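Peptidase S15/CocE/NonD (Thaumarchaeota archaeon SCGC AB-539-E09, PDB 4PF1) is an archaeal serine aminopeptidase of the alpha/beta hydrolase fold that probably removes residues from the N-terminal end of peptides. Local coordinates at residues Met38-Arg42 with Thr135-Thr140; Leu47-Ile53 with Ile100-Val106; Tyr116-Pro121 with Tyr162-Thr166; Leu168-Ile172 with Met274-Leu278. All coordinates share one frame; numbering follows the deposited sequence.

Contact 1 of 4, residues Met38-Arg42 with Thr135-Thr140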
loop_
_atom_site.group_PDB
_atom_site.type_symbol
_atom_site.label_atom_id
_atom_site.label_comp_id
_atom_site.label_asym_id
_atom_site.label_seq_id
_atom_site.Cartn_x
_atom_site.Cartn_y
_atom_site.Cartn_z
ATOM N N MET A 38 -17.952 -39.509 -13.950
ATOM C CA MET A 38 -19.286 -39.449 -13.358
ATOM C C MET A 38 -19.549 -40.816 -12.720
ATOM O O MET A 38 -20.024 -41.738 -13.391
ATOM C CB MET A 38 -20.354 -39.071 -14.411
ATOM C CG MET A 38 -20.286 -37.614 -14.857
ATOM S SD MET A 38 -20.789 -36.425 -13.576
ATOM C CE MET A 38 -22.581 -36.536 -13.697
ATOM N N ILE A 39 -19.118 -40.978 -11.449
ATOM C CA ILE A 39 -19.212 -42.250 -10.730
ATOM C C ILE A 39 -20.661 -42.522 -10.298
ATOM O O ILE A 39 -21.246 -41.720 -9.563
ATOM C CB ILE A 39 -18.231 -42.319 -9.517
ATOM C CG1 ILE A 39 -16.763 -42.098 -9.962
ATOM C CG2 ILE A 39 -18.384 -43.656 -8.767
ATOM C CD1 ILE A 39 -15.762 -41.897 -8.807
ATOM N N PRO A 40 -21.240 -43.675 -10.710
ATOM C CA PRO A 40 -22.610 -43.988 -10.284
ATOM C C PRO A 40 -22.650 -44.519 -8.854
ATOM O O PRO A 40 -21.882 -45.419 -8.500
ATOM C CB PRO A 40 -23.075 -45.053 -11.293
ATOM C CG PRO A 40 -21.898 -45.314 -12.205
ATOM C CD PRO A 40 -20.687 -44.741 -11.565
ATOM N N MET A 41 -23.561 -43.966 -8.035
ATOM C CA MET A 41 -23.761 -44.413 -6.656
ATOM C C MET A 41 -24.672 -45.652 -6.657
ATOM O O MET A 41 -25.138 -46.059 -7.725
ATOM C CB MET A 41 -24.347 -43.273 -5.791
ATOM C CG MET A 41 -23.467 -42.016 -5.743
ATOM S SD MET A 41 -21.861 -42.278 -4.947
ATOM C CE MET A 41 -20.799 -42.256 -6.327
ATOM N N ARG A 42 -24.916 -46.257 -5.471
ATOM C CA ARG A 42 -25.746 -47.470 -5.330
ATOM C C ARG A 42 -27.217 -47.258 -5.778
ATOM O O ARG A 42 -27.927 -48.242 -6.020
ATOM C CB ARG A 42 -25.703 -48.007 -3.886
ATOM C CG ARG A 42 -26.195 -47.013 -2.830
ATOM C CD ARG A 42 -25.885 -47.487 -1.429
ATOM N NE ARG A 42 -24.447 -47.540 -1.167
ATOM C CZ ARG A 42 -23.907 -48.095 -0.089
ATOM N NH1 ARG A 42 -22.592 -48.101 0.072
ATOM N NH2 ARG A 42 -24.678 -48.651 0.835
ATOM N N THR A 135 -22.440 -43.354 2.554
ATOM C CA THR A 135 -22.710 -44.384 1.537
ATOM C C THR A 135 -22.141 -43.938 0.198
ATOM O O THR A 135 -21.581 -44.761 -0.531
ATOM C CB THR A 135 -24.211 -44.734 1.435
ATOM O OG1 THR A 135 -24.915 -43.706 0.733
ATOM C CG2 THR A 135 -24.846 -44.991 2.783
ATOM N N ASP A 136 -22.277 -42.632 -0.120
ATOM C CA ASP A 136 -21.732 -42.039 -1.341
ATOM C C ASP A 136 -20.198 -42.123 -1.331
ATOM O O ASP A 136 -19.601 -42.455 -2.358
ATOM C CB ASP A 136 -22.204 -40.579 -1.508
ATOM C CG ASP A 136 -23.630 -40.421 -2.039
ATOM O OD1 ASP A 136 -24.244 -41.446 -2.424
ATOM O OD2 ASP A 136 -24.115 -39.272 -2.100
ATOM N N THR A 137 -19.574 -41.898 -0.150
ATOM C CA THR A 137 -18.119 -42.002 0.043
ATOM C C THR A 137 -17.658 -43.441 -0.196
ATOM O O THR A 137 -16.654 -43.645 -0.884
ATOM C CB THR A 137 -17.724 -41.532 1.449
ATOM O OG1 THR A 137 -18.055 -40.154 1.587
ATOM C CG2 THR A 137 -16.247 -41.736 1.744
ATOM N N TYR A 138 -18.389 -44.435 0.379
ATOM C CA TYR A 138 -18.066 -45.858 0.218
ATOM C C TYR A 138 -18.066 -46.251 -1.266
ATOM O O TYR A 138 -17.153 -46.947 -1.710
ATOM C CB TYR A 138 -19.052 -46.754 1.012
ATOM C CG TYR A 138 -18.709 -48.229 0.947
ATOM C CD1 TYR A 138 -19.130 -49.018 -0.120
ATOM C CD2 TYR A 138 -17.950 -48.832 1.944
ATOM C CE1 TYR A 138 -18.780 -50.364 -0.208
ATOM C CE2 TYR A 138 -17.608 -50.183 1.876
ATOM C CZ TYR A 138 -18.024 -50.944 0.796
ATOM O OH TYR A 138 -17.682 -52.271 0.717
ATOM N N ASP A 139 -19.100 -45.812 -2.022
ATOM C CA ASP A 139 -19.242 -46.120 -3.450
ATOM C C ASP A 139 -18.168 -45.397 -4.280
ATOM O O ASP A 139 -17.717 -45.935 -5.293
ATOM C CB ASP A 139 -20.654 -45.763 -3.946
ATOM C CG ASP A 139 -21.779 -46.459 -3.190
ATOM O OD1 ASP A 139 -21.522 -47.529 -2.590
ATOM O OD2 ASP A 139 -22.909 -45.926 -3.188
ATOM N N THR A 140 -17.734 -44.202 -3.823
ATOM C CA THR A 140 -16.681 -43.412 -4.472
ATOM C C THR A 140 -15.307 -44.082 -4.269
ATOM O O THR A 140 -14.581 -44.268 -5.246
ATOM C CB THR A 140 -16.696 -41.957 -3.953
ATOM O OG1 THR A 140 -17.924 -41.343 -4.341
ATOM C CG2 THR A 140 -15.521 -41.127 -4.476
#
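Ile39 sits near the end of strand 32-40, the outermost strand on one side of the central sheet of the alpha/beta hydrolase fold, and meets helix 133-147 lying over that sheet. Its CG2 is 4.2 Å from Asp139 O, and its CD1 turns to the CG2 methyl of Thr140. Past the strand end, Met41 crosses Asp136 at about a right angle: a bend at chi2 lays Met41 SD 3.4 Å from Asp136 O, and one at chi3 carries CE to Thr140 OG1. The Asp136 carbonyl already takes Thr140 N and Thr140 OG1 from opposite faces of its plane. Met41 CG passes 3.5 Å from Asp136 OD1, while that carboxylate finds its charged mate in Arg107.

Arg42 carries the polar half of the contact. With CG set between the backbone N and the carbonyl carbon (chi1 59°) and a further bend at chi3, the chain curls back and offers its guanidinium side-on to Asp139. NE donates to Asp139 OD2 on the syn lone pair, nearly straight at 166°, and NH1 closes the salt bridge to OD1 at 2.9 Å. Arg42 N also reaches OD2, from above the carboxylate plane, so this oxygen holds a backbone and a side-chain donor together. Without the carboxylate of Asp139, as with an alanine here, the guanidinium is likely to lose its countercharge and be freer to turn, and Arg42 N to lose this acceptor. One face of the guanidinium is covered by Thr135, whose CB stands 3.7 Å above the plane, over its centre.

Contact 2 of 4, residues Leu47-Ile53 with Ile100-Val106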
loop_
_atom_site.group_PDB
_atom_site.type_symbol
_atom_site.label_atom_id
_atom_site.label_comp_id
_atom_site.label_asym_id
_atom_site.label_seq_id
_atom_site.Cartn_x
_atom_site.Cartn_y
_atom_site.Cartn_z
ATOM N N LEU A 47 -22.018 -38.902 -9.434
ATOM C CA LEU A 47 -21.294 -37.785 -8.818
ATOM C C LEU A 47 -20.084 -37.388 -9.658
ATOM O O LEU A 47 -19.306 -38.256 -10.074
ATOM C CB LEU A 47 -20.838 -38.117 -7.373
ATOM C CG LEU A 47 -21.913 -38.532 -6.338
ATOM C CD1 LEU A 47 -21.334 -38.526 -4.935
ATOM C CD2 LEU A 47 -23.138 -37.617 -6.382
ATOM N N ASN A 48 -19.914 -36.071 -9.893
ATOM C CA ASN A 48 -18.799 -35.539 -10.668
ATOM C C ASN A 48 -17.502 -35.656 -9.867
ATOM O O ASN A 48 -17.403 -35.103 -8.768
ATOM C CB ASN A 48 -19.070 -34.093 -11.079
ATOM C CG ASN A 48 -18.081 -33.547 -12.070
ATOM O OD1 ASN A 48 -17.592 -34.257 -12.960
ATOM N ND2 ASN A 48 -17.773 -32.265 -11.947
ATOM N N THR A 49 -16.533 -36.424 -10.394
ATOM C CA THR A 49 -15.287 -36.713 -9.689
ATOM C C THR A 49 -14.067 -36.314 -10.529
ATOM O O THR A 49 -13.888 -36.804 -11.646
ATOM C CB THR A 49 -15.258 -38.197 -9.292
ATOM O OG1 THR A 49 -16.545 -38.570 -8.788
ATOM C CG2 THR A 49 -14.199 -38.504 -8.258
ATOM N N ILE A 50 -13.222 -35.435 -9.972
ATOM C CA ILE A 50 -12.016 -34.937 -10.637
ATOM C C ILE A 50 -10.801 -35.633 -10.039
ATOM O O ILE A 50 -10.483 -35.419 -8.870
ATOM C CB ILE A 50 -11.911 -33.379 -10.542
ATOM C CG1 ILE A 50 -13.242 -32.657 -10.948
ATOM C CG2 ILE A 50 -10.688 -32.832 -11.302
ATOM C CD1 ILE A 50 -13.909 -33.097 -12.315
ATOM N N ILE A 51 -10.132 -36.470 -10.844
ATOM C CA ILE A 51 -8.973 -37.255 -10.418
ATOM C C ILE A 51 -7.686 -36.688 -11.047
ATOM O O ILE A 51 -7.558 -36.645 -12.275
ATOM C CB ILE A 51 -9.179 -38.759 -10.766
ATOM C CG1 ILE A 51 -10.534 -39.280 -10.226
ATOM C CG2 ILE A 51 -8.014 -39.615 -10.249
ATOM C CD1 ILE A 51 -11.248 -40.280 -11.141
ATOM N N LEU A 52 -6.744 -36.252 -10.199
ATOM C CA LEU A 52 -5.470 -35.694 -10.649
ATOM C C LEU A 52 -4.347 -36.691 -10.375
ATOM O O LEU A 52 -4.016 -36.960 -9.217
ATOM C CB LEU A 52 -5.183 -34.331 -9.977
ATOM C CG LEU A 52 -6.323 -33.295 -9.999
ATOM C CD1 LEU A 52 -5.992 -32.117 -9.122
ATOM C CD2 LEU A 52 -6.631 -32.823 -11.422
ATOM N N ILE A 53 -3.802 -37.281 -11.441
ATOM C CA ILE A 53 -2.748 -38.281 -11.321
ATOM C C ILE A 53 -1.415 -37.685 -11.779
ATOM O O ILE A 53 -1.304 -37.265 -12.931
ATOM C CB ILE A 53 -3.087 -39.584 -12.110
ATOM C CG1 ILE A 53 -4.565 -40.005 -11.920
ATOM C CG2 ILE A 53 -2.119 -40.718 -11.726
ATOM C CD1 ILE A 53 -5.158 -40.795 -13.075
ATOM N N ILE A 100 -2.271 -39.164 -5.498
ATOM C CA ILE A 100 -3.354 -38.911 -6.437
ATOM C C ILE A 100 -4.335 -38.002 -5.687
ATOM O O ILE A 100 -4.727 -38.325 -4.562
ATOM C CB ILE A 100 -3.997 -40.229 -6.966
ATOM C CG1 ILE A 100 -3.066 -40.921 -7.987
ATOM C CG2 ILE A 100 -5.381 -39.963 -7.579
ATOM C CD1 ILE A 100 -3.194 -42.450 -8.048
ATOM N N ILE A 101 -4.637 -36.823 -6.248
ATOM C CA ILE A 101 -5.530 -35.865 -5.594
ATOM C C ILE A 101 -6.901 -35.918 -6.269
ATOM O O ILE A 101 -7.007 -35.729 -7.485
ATOM C CB ILE A 101 -4.923 -34.436 -5.568
ATOM C CG1 ILE A 101 -3.539 -34.447 -4.865
ATOM C CG2 ILE A 101 -5.885 -33.444 -4.883
ATOM C CD1 ILE A 101 -2.560 -33.472 -5.387
ATOM N N VAL A 102 -7.947 -36.219 -5.477
ATOM C CA VAL A 102 -9.306 -36.379 -5.990
ATOM C C VAL A 102 -10.273 -35.399 -5.312
ATOM O O VAL A 102 -10.357 -35.358 -4.082
ATOM C CB VAL A 102 -9.802 -37.851 -5.841
ATOM C CG1 VAL A 102 -11.234 -38.003 -6.330
ATOM C CG2 VAL A 102 -8.883 -38.826 -6.571
ATOM N N TYR A 103 -11.028 -34.645 -6.128
ATOM C CA TYR A 103 -12.075 -33.733 -5.665
ATOM C C TYR A 103 -13.388 -34.138 -6.286
ATOM O O TYR A 103 -13.466 -34.323 -7.505
ATOM C CB TYR A 103 -11.738 -32.269 -5.992
ATOM C CG TYR A 103 -10.920 -31.597 -4.915
ATOM C CD1 TYR A 103 -9.574 -31.912 -4.735
ATOM C CD2 TYR A 103 -11.493 -30.665 -4.055
ATOM C CE1 TYR A 103 -8.824 -31.326 -3.720
ATOM C CE2 TYR A 103 -10.746 -30.052 -3.051
ATOM C CZ TYR A 103 -9.413 -30.391 -2.884
ATOM O OH TYR A 103 -8.675 -29.815 -1.885
ATOM N N GLN A 104 -14.416 -34.324 -5.456
ATOM C CA GLN A 104 -15.712 -34.760 -5.949
ATOM C C GLN A 104 -16.806 -33.791 -5.548
ATOM O O GLN A 104 -16.861 -33.370 -4.390
ATOM C CB GLN A 104 -16.034 -36.176 -5.424
ATOM C CG GLN A 104 -17.379 -36.731 -5.905
ATOM C CD GLN A 104 -17.716 -38.044 -5.257
ATOM O OE1 GLN A 104 -18.019 -38.115 -4.060
ATOM N NE2 GLN A 104 -17.718 -39.104 -6.046
ATOM N N ASP A 105 -17.707 -33.464 -6.497
ATOM C CA ASP A 105 -18.878 -32.650 -6.191
ATOM C C ASP A 105 -19.835 -33.504 -5.374
ATOM O O ASP A 105 -20.154 -34.626 -5.788
ATOM C CB ASP A 105 -19.572 -32.150 -7.478
ATOM C CG ASP A 105 -18.845 -31.063 -8.255
ATOM O OD1 ASP A 105 -18.288 -30.143 -7.613
ATOM O OD2 ASP A 105 -18.919 -31.078 -9.503
ATOM N N VAL A 106 -20.248 -33.019 -4.188
ATOM C CA VAL A 106 -21.204 -33.756 -3.353
ATOM C C VAL A 106 -22.549 -33.834 -4.091
ATOM O O VAL A 106 -22.801 -33.028 -4.995
ATOM C CB VAL A 106 -21.371 -33.163 -1.923
ATOM C CG1 VAL A 106 -20.060 -33.213 -1.141
ATOM C CG2 VAL A 106 -21.939 -31.745 -1.962
#
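Ile100 opens an antiparallel strand pairing in the central sheet, its CG1 alongside Ile53 CG2 and its CG2 3.8 Å from Ile51 CG2. Ile101 and Leu52 form a hydrogen-bonded pair, N to O in both directions. Val102, in a non-hydrogen-bonded pair with Ile51, splits its methyls: CG1, anti to the backbone N (chi1 178°), touches Thr49 CG2 at 3.6 Å, and CG2 lies beside Ile51. Tyr103 bonds Ile50 both ways, the shorter link being Ile50 N to Tyr103 O at 2.7 Å, and sends its ring toward Asn91, on the same face of the sheet as Ile101.

Gln104 lies on the other face and reaches out extended. Its NE2 donates to Thr49 OG1 at 3.0 Å, with the hydroxyl in the amide plane, while OE1 is taken by Arg66. Leu47 CB and CD1 pack on the same amide. At Asp105 the backbone N bonds Asn48 O, and OD2 receives Asn48 ND2 at 2.9 Å from above the carboxylate plane. Asn48 ND2 also bonds Glu72; Ala71 N donates to Asp105 OD1 and Gly111 N to OD2. The pairing thus runs from apolar to polar: isoleucine, leucine and valine branches pack at one end, and at the other the buried amides and carboxylate are matched by donors and acceptors.

Contact 3 of 4, residues Tyr116-Pro121 with Tyr162-Thr166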
loop_
_atom_site.group_PDB
_atom_site.type_symbol
_atom_site.label_atom_id
_atom_site.label_comp_id
_atom_site.label_asym_id
_atom_site.label_seq_id
_atom_site.Cartn_x
_atom_site.Cartn_y
_atom_site.Cartn_z
ATOM N N TYR A 116 -30.081 -31.806 -3.425
ATOM C CA TYR A 116 -29.131 -31.269 -2.469
ATOM C C TYR A 116 -29.794 -30.929 -1.144
ATOM O O TYR A 116 -30.711 -30.107 -1.089
ATOM C CB TYR A 116 -28.378 -30.051 -3.036
ATOM C CG TYR A 116 -27.394 -29.447 -2.057
ATOM C CD1 TYR A 116 -26.272 -30.157 -1.639
ATOM C CD2 TYR A 116 -27.625 -28.199 -1.489
ATOM C CE1 TYR A 116 -25.388 -29.628 -0.702
ATOM C CE2 TYR A 116 -26.743 -27.655 -0.554
ATOM C CZ TYR A 116 -25.623 -28.372 -0.168
ATOM O OH TYR A 116 -24.749 -27.850 0.749
ATOM N N MET A 117 -29.306 -31.565 -0.073
ATOM C CA MET A 117 -29.732 -31.325 1.299
ATOM C C MET A 117 -28.546 -30.764 2.061
ATOM O O MET A 117 -27.512 -31.434 2.141
ATOM C CB MET A 117 -30.238 -32.627 1.950
ATOM C CG MET A 117 -31.655 -33.001 1.558
ATOM S SD MET A 117 -32.131 -34.636 2.188
ATOM C CE MET A 117 -32.457 -34.242 3.905
ATOM N N MET A 118 -28.659 -29.507 2.553
ATOM C CA MET A 118 -27.604 -28.810 3.306
ATOM C C MET A 118 -27.057 -29.718 4.408
ATOM O O MET A 118 -27.821 -30.144 5.269
ATOM C CB MET A 118 -28.153 -27.494 3.906
ATOM C CG MET A 118 -27.153 -26.739 4.791
ATOM S SD MET A 118 -25.847 -25.895 3.875
ATOM C CE MET A 118 -26.803 -24.601 3.043
ATOM N N ASN A 119 -25.742 -30.043 4.352
ATOM C CA ASN A 119 -25.063 -30.931 5.312
ATOM C C ASN A 119 -25.895 -32.198 5.533
ATOM O O ASN A 119 -26.245 -32.516 6.676
ATOM C CB ASN A 119 -24.798 -30.209 6.650
ATOM C CG ASN A 119 -23.911 -29.004 6.539
ATOM O OD1 ASN A 119 -24.374 -27.864 6.621
ATOM N ND2 ASN A 119 -22.607 -29.227 6.399
ATOM N N LYS A 120 -26.274 -32.876 4.423
ATOM C CA LYS A 120 -27.133 -34.064 4.432
ATOM C C LYS A 120 -26.746 -35.018 5.573
ATOM O O LYS A 120 -25.602 -35.479 5.626
ATOM C CB LYS A 120 -27.080 -34.789 3.077
ATOM C CG LYS A 120 -28.244 -35.741 2.858
ATOM C CD LYS A 120 -28.050 -36.566 1.616
ATOM C CE LYS A 120 -29.274 -37.383 1.303
ATOM N NZ LYS A 120 -29.079 -38.225 0.093
ATOM N N PRO A 121 -27.662 -35.251 6.544
ATOM C CA PRO A 121 -27.322 -36.142 7.664
ATOM C C PRO A 121 -27.398 -37.615 7.271
ATOM O O PRO A 121 -27.823 -37.935 6.159
ATOM C CB PRO A 121 -28.369 -35.786 8.723
ATOM C CG PRO A 121 -29.551 -35.322 7.946
ATOM C CD PRO A 121 -29.053 -34.753 6.644
ATOM N N TYR A 162 -17.068 -27.328 5.428
ATOM C CA TYR A 162 -18.017 -28.290 4.847
ATOM C C TYR A 162 -17.257 -29.525 4.354
ATOM O O TYR A 162 -17.732 -30.648 4.520
ATOM C CB TYR A 162 -18.802 -27.643 3.691
ATOM C CG TYR A 162 -20.146 -28.279 3.390
ATOM C CD1 TYR A 162 -20.228 -29.555 2.831
ATOM C CD2 TYR A 162 -21.328 -27.560 3.540
ATOM C CE1 TYR A 162 -21.459 -30.122 2.497
ATOM C CE2 TYR A 162 -22.563 -28.118 3.211
ATOM C CZ TYR A 162 -22.622 -29.394 2.677
ATOM O OH TYR A 162 -23.838 -29.942 2.338
ATOM N N GLU A 163 -16.049 -29.314 3.791
ATOM C CA GLU A 163 -15.174 -30.399 3.333
ATOM C C GLU A 163 -14.633 -31.186 4.535
ATOM O O GLU A 163 -14.259 -32.344 4.391
ATOM C CB GLU A 163 -14.026 -29.854 2.470
ATOM C CG GLU A 163 -14.505 -29.212 1.175
ATOM C CD GLU A 163 -13.454 -28.479 0.363
ATOM O OE1 GLU A 163 -12.272 -28.468 0.772
ATOM O OE2 GLU A 163 -13.819 -27.911 -0.690
ATOM N N GLY A 164 -14.622 -30.548 5.706
ATOM C CA GLY A 164 -14.247 -31.175 6.967
ATOM C C GLY A 164 -15.382 -32.032 7.485
ATOM O O GLY A 164 -15.151 -33.109 8.035
ATOM N N TYR A 165 -16.630 -31.556 7.284
ATOM C CA TYR A 165 -17.857 -32.275 7.638
ATOM C C TYR A 165 -17.958 -33.551 6.794
ATOM O O TYR A 165 -18.264 -34.611 7.335
ATOM C CB TYR A 165 -19.096 -31.365 7.435
ATOM C CG TYR A 165 -20.425 -32.093 7.426
ATOM C CD1 TYR A 165 -21.101 -32.365 8.610
ATOM C CD2 TYR A 165 -21.029 -32.468 6.228
ATOM C CE1 TYR A 165 -22.328 -33.029 8.607
ATOM C CE2 TYR A 165 -22.247 -33.149 6.215
ATOM C CZ TYR A 165 -22.899 -33.414 7.407
ATOM O OH TYR A 165 -24.115 -34.052 7.409
ATOM N N THR A 166 -17.670 -33.452 5.473
ATOM C CA THR A 166 -17.719 -34.617 4.577
ATOM C C THR A 166 -16.603 -35.604 4.931
ATOM O O THR A 166 -16.818 -36.806 4.826
ATOM C CB THR A 166 -17.673 -34.209 3.100
ATOM O OG1 THR A 166 -16.452 -33.532 2.826
ATOM C CG2 THR A 166 -18.865 -33.354 2.685
HETATM O O HOH W 1 -24.899 -32.212 1.618
#
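Tyr162 and Tyr165 reach out from the start of helix 162-169 with Asn119 lodged between them. The amide of Asn119 lies over one face of the Tyr162 ring, its plane turned 25° from the ring, with ND2 3.4 Å above and offset toward the rim. ND2 also stands over a face of Tyr165, where Asn119 CB makes a CH-pi contact 4.1 Å from the ring centroid. Both tyrosines have CG anti to the backbone N, chi1 -156° in Tyr162 and 165° in Tyr165, which carries both rings toward the loop. Tyr116 comes from the opposite direction, and its OH hydrogen-bonds Tyr162 OH at 2.8 Å. Asn119 N donates to the same hydroxyl, and a water 2.6 Å from Tyr162 OH, at the ring edge, donates to Met117 O. Met118 SD meets that ring at its edge, a Met-aromatic contact. Tyr165 OH is 2.7 Å from both Lys120 O and Asn119 O. A second subunit also meets the loop: its Asp18 accepts a hydrogen bond from Met118 N. Tyr162 directly follows Ser161, the probable nucleophile of a Ser-His-Asp triad, and Tyr165 lies a turn on, consistent with the helix that follows the nucleophile elbow of alpha/beta hydrolases.

Contact 4 of 4, residues Leu168-Ile172 with Met274-Leu278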
loop_
_atom_site.group_PDB
_atom_site.type_symbol
_atom_site.label_atom_id
_atom_site.label_comp_id
_atom_site.label_asym_id
_atom_site.label_seq_id
_atom_site.Cartn_x
_atom_site.Cartn_y
_atom_site.Cartn_z
ATOM N N LEU A 168 -15.471 -36.169 8.013
ATOM C CA LEU A 168 -15.982 -36.877 9.190
ATOM C C LEU A 168 -16.970 -37.975 8.788
ATOM O O LEU A 168 -16.982 -39.045 9.401
ATOM C CB LEU A 168 -16.663 -35.904 10.167
ATOM C CG LEU A 168 -15.776 -34.868 10.856
ATOM C CD1 LEU A 168 -16.622 -33.828 11.558
ATOM C CD2 LEU A 168 -14.808 -35.525 11.844
ATOM N N MET A 169 -17.784 -37.714 7.742
ATOM C CA MET A 169 -18.779 -38.672 7.247
ATOM C C MET A 169 -18.117 -39.902 6.586
ATOM O O MET A 169 -18.754 -40.948 6.492
ATOM C CB MET A 169 -19.756 -37.993 6.278
ATOM C CG MET A 169 -20.794 -37.119 6.977
ATOM S SD MET A 169 -21.985 -38.089 7.940
ATOM C CE MET A 169 -23.016 -36.825 8.530
ATOM N N CYS A 170 -16.824 -39.790 6.184
ATOM C CA CYS A 170 -16.055 -40.900 5.592
ATOM C C CYS A 170 -15.785 -41.994 6.642
ATOM O O CYS A 170 -15.588 -43.156 6.278
ATOM C CB CYS A 170 -14.746 -40.397 4.985
ATOM S SG CYS A 170 -14.952 -39.194 3.644
ATOM N N THR A 171 -15.758 -41.610 7.934
ATOM C CA THR A 171 -15.439 -42.499 9.058
ATOM C C THR A 171 -16.655 -43.330 9.536
ATOM O O THR A 171 -16.482 -44.213 10.377
ATOM C CB THR A 171 -14.826 -41.699 10.225
ATOM O OG1 THR A 171 -15.839 -40.930 10.874
ATOM C CG2 THR A 171 -13.684 -40.805 9.789
ATOM N N ILE A 172 -17.869 -43.046 9.013
ATOM C CA ILE A 172 -19.081 -43.810 9.354
ATOM C C ILE A 172 -19.188 -44.975 8.371
ATOM O O ILE A 172 -19.215 -44.738 7.159
ATOM C CB ILE A 172 -20.356 -42.913 9.362
ATOM C CG1 ILE A 172 -20.209 -41.697 10.327
ATOM C CG2 ILE A 172 -21.629 -43.734 9.656
ATOM C CD1 ILE A 172 -19.902 -42.036 11.834
ATOM N N MET A 274 -22.410 -33.454 15.155
ATOM C CA MET A 274 -21.377 -34.397 14.723
ATOM C C MET A 274 -20.597 -35.015 15.879
ATOM O O MET A 274 -20.201 -36.172 15.778
ATOM C CB MET A 274 -20.418 -33.729 13.732
ATOM C CG MET A 274 -21.085 -33.362 12.420
ATOM S SD MET A 274 -21.835 -34.800 11.616
ATOM C CE MET A 274 -20.401 -35.432 10.727
ATOM N N ASP A 275 -20.384 -34.258 16.973
ATOM C CA ASP A 275 -19.693 -34.766 18.163
ATOM C C ASP A 275 -20.544 -35.843 18.853
ATOM O O ASP A 275 -20.020 -36.886 19.237
ATOM C CB ASP A 275 -19.363 -33.617 19.142
ATOM C CG ASP A 275 -20.574 -32.873 19.676
ATOM O OD1 ASP A 275 -21.353 -32.337 18.855
ATOM O OD2 ASP A 275 -20.740 -32.825 20.910
ATOM N N LYS A 276 -21.864 -35.603 18.961
ATOM C CA LYS A 276 -22.803 -36.529 19.592
ATOM C C LYS A 276 -23.028 -37.761 18.700
ATOM O O LYS A 276 -23.074 -38.883 19.212
ATOM C CB LYS A 276 -24.128 -35.819 19.911
ATOM C CG LYS A 276 -23.995 -34.774 21.020
ATOM C CD LYS A 276 -25.223 -33.876 21.122
ATOM C CE LYS A 276 -25.095 -32.835 22.213
ATOM N NZ LYS A 276 -24.145 -31.747 21.847
ATOM N N MET A 277 -23.099 -37.553 17.363
ATOM C CA MET A 277 -23.278 -38.619 16.370
ATOM C C MET A 277 -22.045 -39.560 16.333
ATOM O O MET A 277 -22.211 -40.772 16.474
ATOM C CB MET A 277 -23.555 -38.013 14.976
ATOM C CG MET A 277 -24.019 -39.029 13.938
ATOM S SD MET A 277 -22.646 -39.848 13.076
ATOM C CE MET A 277 -22.230 -38.599 11.867
ATOM N N LEU A 278 -20.822 -39.002 16.152
ATOM C CA LEU A 278 -19.576 -39.791 16.089
ATOM C C LEU A 278 -19.294 -40.558 17.395
ATOM O O LEU A 278 -18.647 -41.610 17.356
ATOM C CB LEU A 278 -18.368 -38.902 15.740
ATOM C CG LEU A 278 -18.212 -38.530 14.263
ATOM C CD1 LEU A 278 -17.450 -37.239 14.109
ATOM C CD2 LEU A 278 -17.512 -39.626 13.492
#
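Met169 and Met274 bring their terminal methyls together, CE to CE at 3.7 Å, in a contact made mostly of apolar side chains. Met169 is bent at chi2 and then runs straight through chi3 (-178°), so its methyl is carried across to helix 274-279 although its CB does not face that helix. There it also meets Met277 CE. Met274, bent at both chi2 and chi3, places its methyl against Leu168 CB at 3.8 Å. Met277 is bent twice as well and approaches Ile172 tip to tip, SD 3.7 Å from CD1. Leu278 divides its branches: the Leu278 and Leu168 side chains cross at about a right angle, CD1 meeting CD2, and Leu278 CD2 lies 3.8 Å from Ile172 CD1 and 3.4 Å from Thr171 OG1. That hydroxyl is turned back to donate to Leu168 O at 2.7 Å, in the carbonyl plane, beside the backbone bond from Thr171 N, which leaves a polar atom satisfied under a leucine methyl. A serine in place of Met169 would probably leave a gap beside the methyls of Met274 and Met277 and let both thioether chains shift. A type I turn runs from Met169 to Ile172; helix 301-309 packs on Leu168 and Leu278 through Leu305, helix 133-147 meets Met169 through His133, and strand 178-184 lies against Leu168 and Thr171.

All four lie in the alpha/beta hydrolase part of the chain. Contacts 1 and 2, centres 12 Å apart, share the sheet: strands 32-40 and 46-54 are neighbours, and contact 2 is nested within the loop closed by contact 1. Thr140 of contact 1 probably hydrogen-bonds Gln104 of contact 2, tying helix 133-147 to strand 100-105. Contacts 1 and 3 alternate along the chain, and contact 3 closes before contact 4 opens. Contacts 3 and 4, about 11 Å apart between centres, both draw on helix 162-169, contact 4 at its far end and the turn there, and Tyr165 packs on Met274. Contact 1 touches contact 4 through Thr137 and Cys170. Together they connect the sheet's edge to the helix following the probable nucleophile.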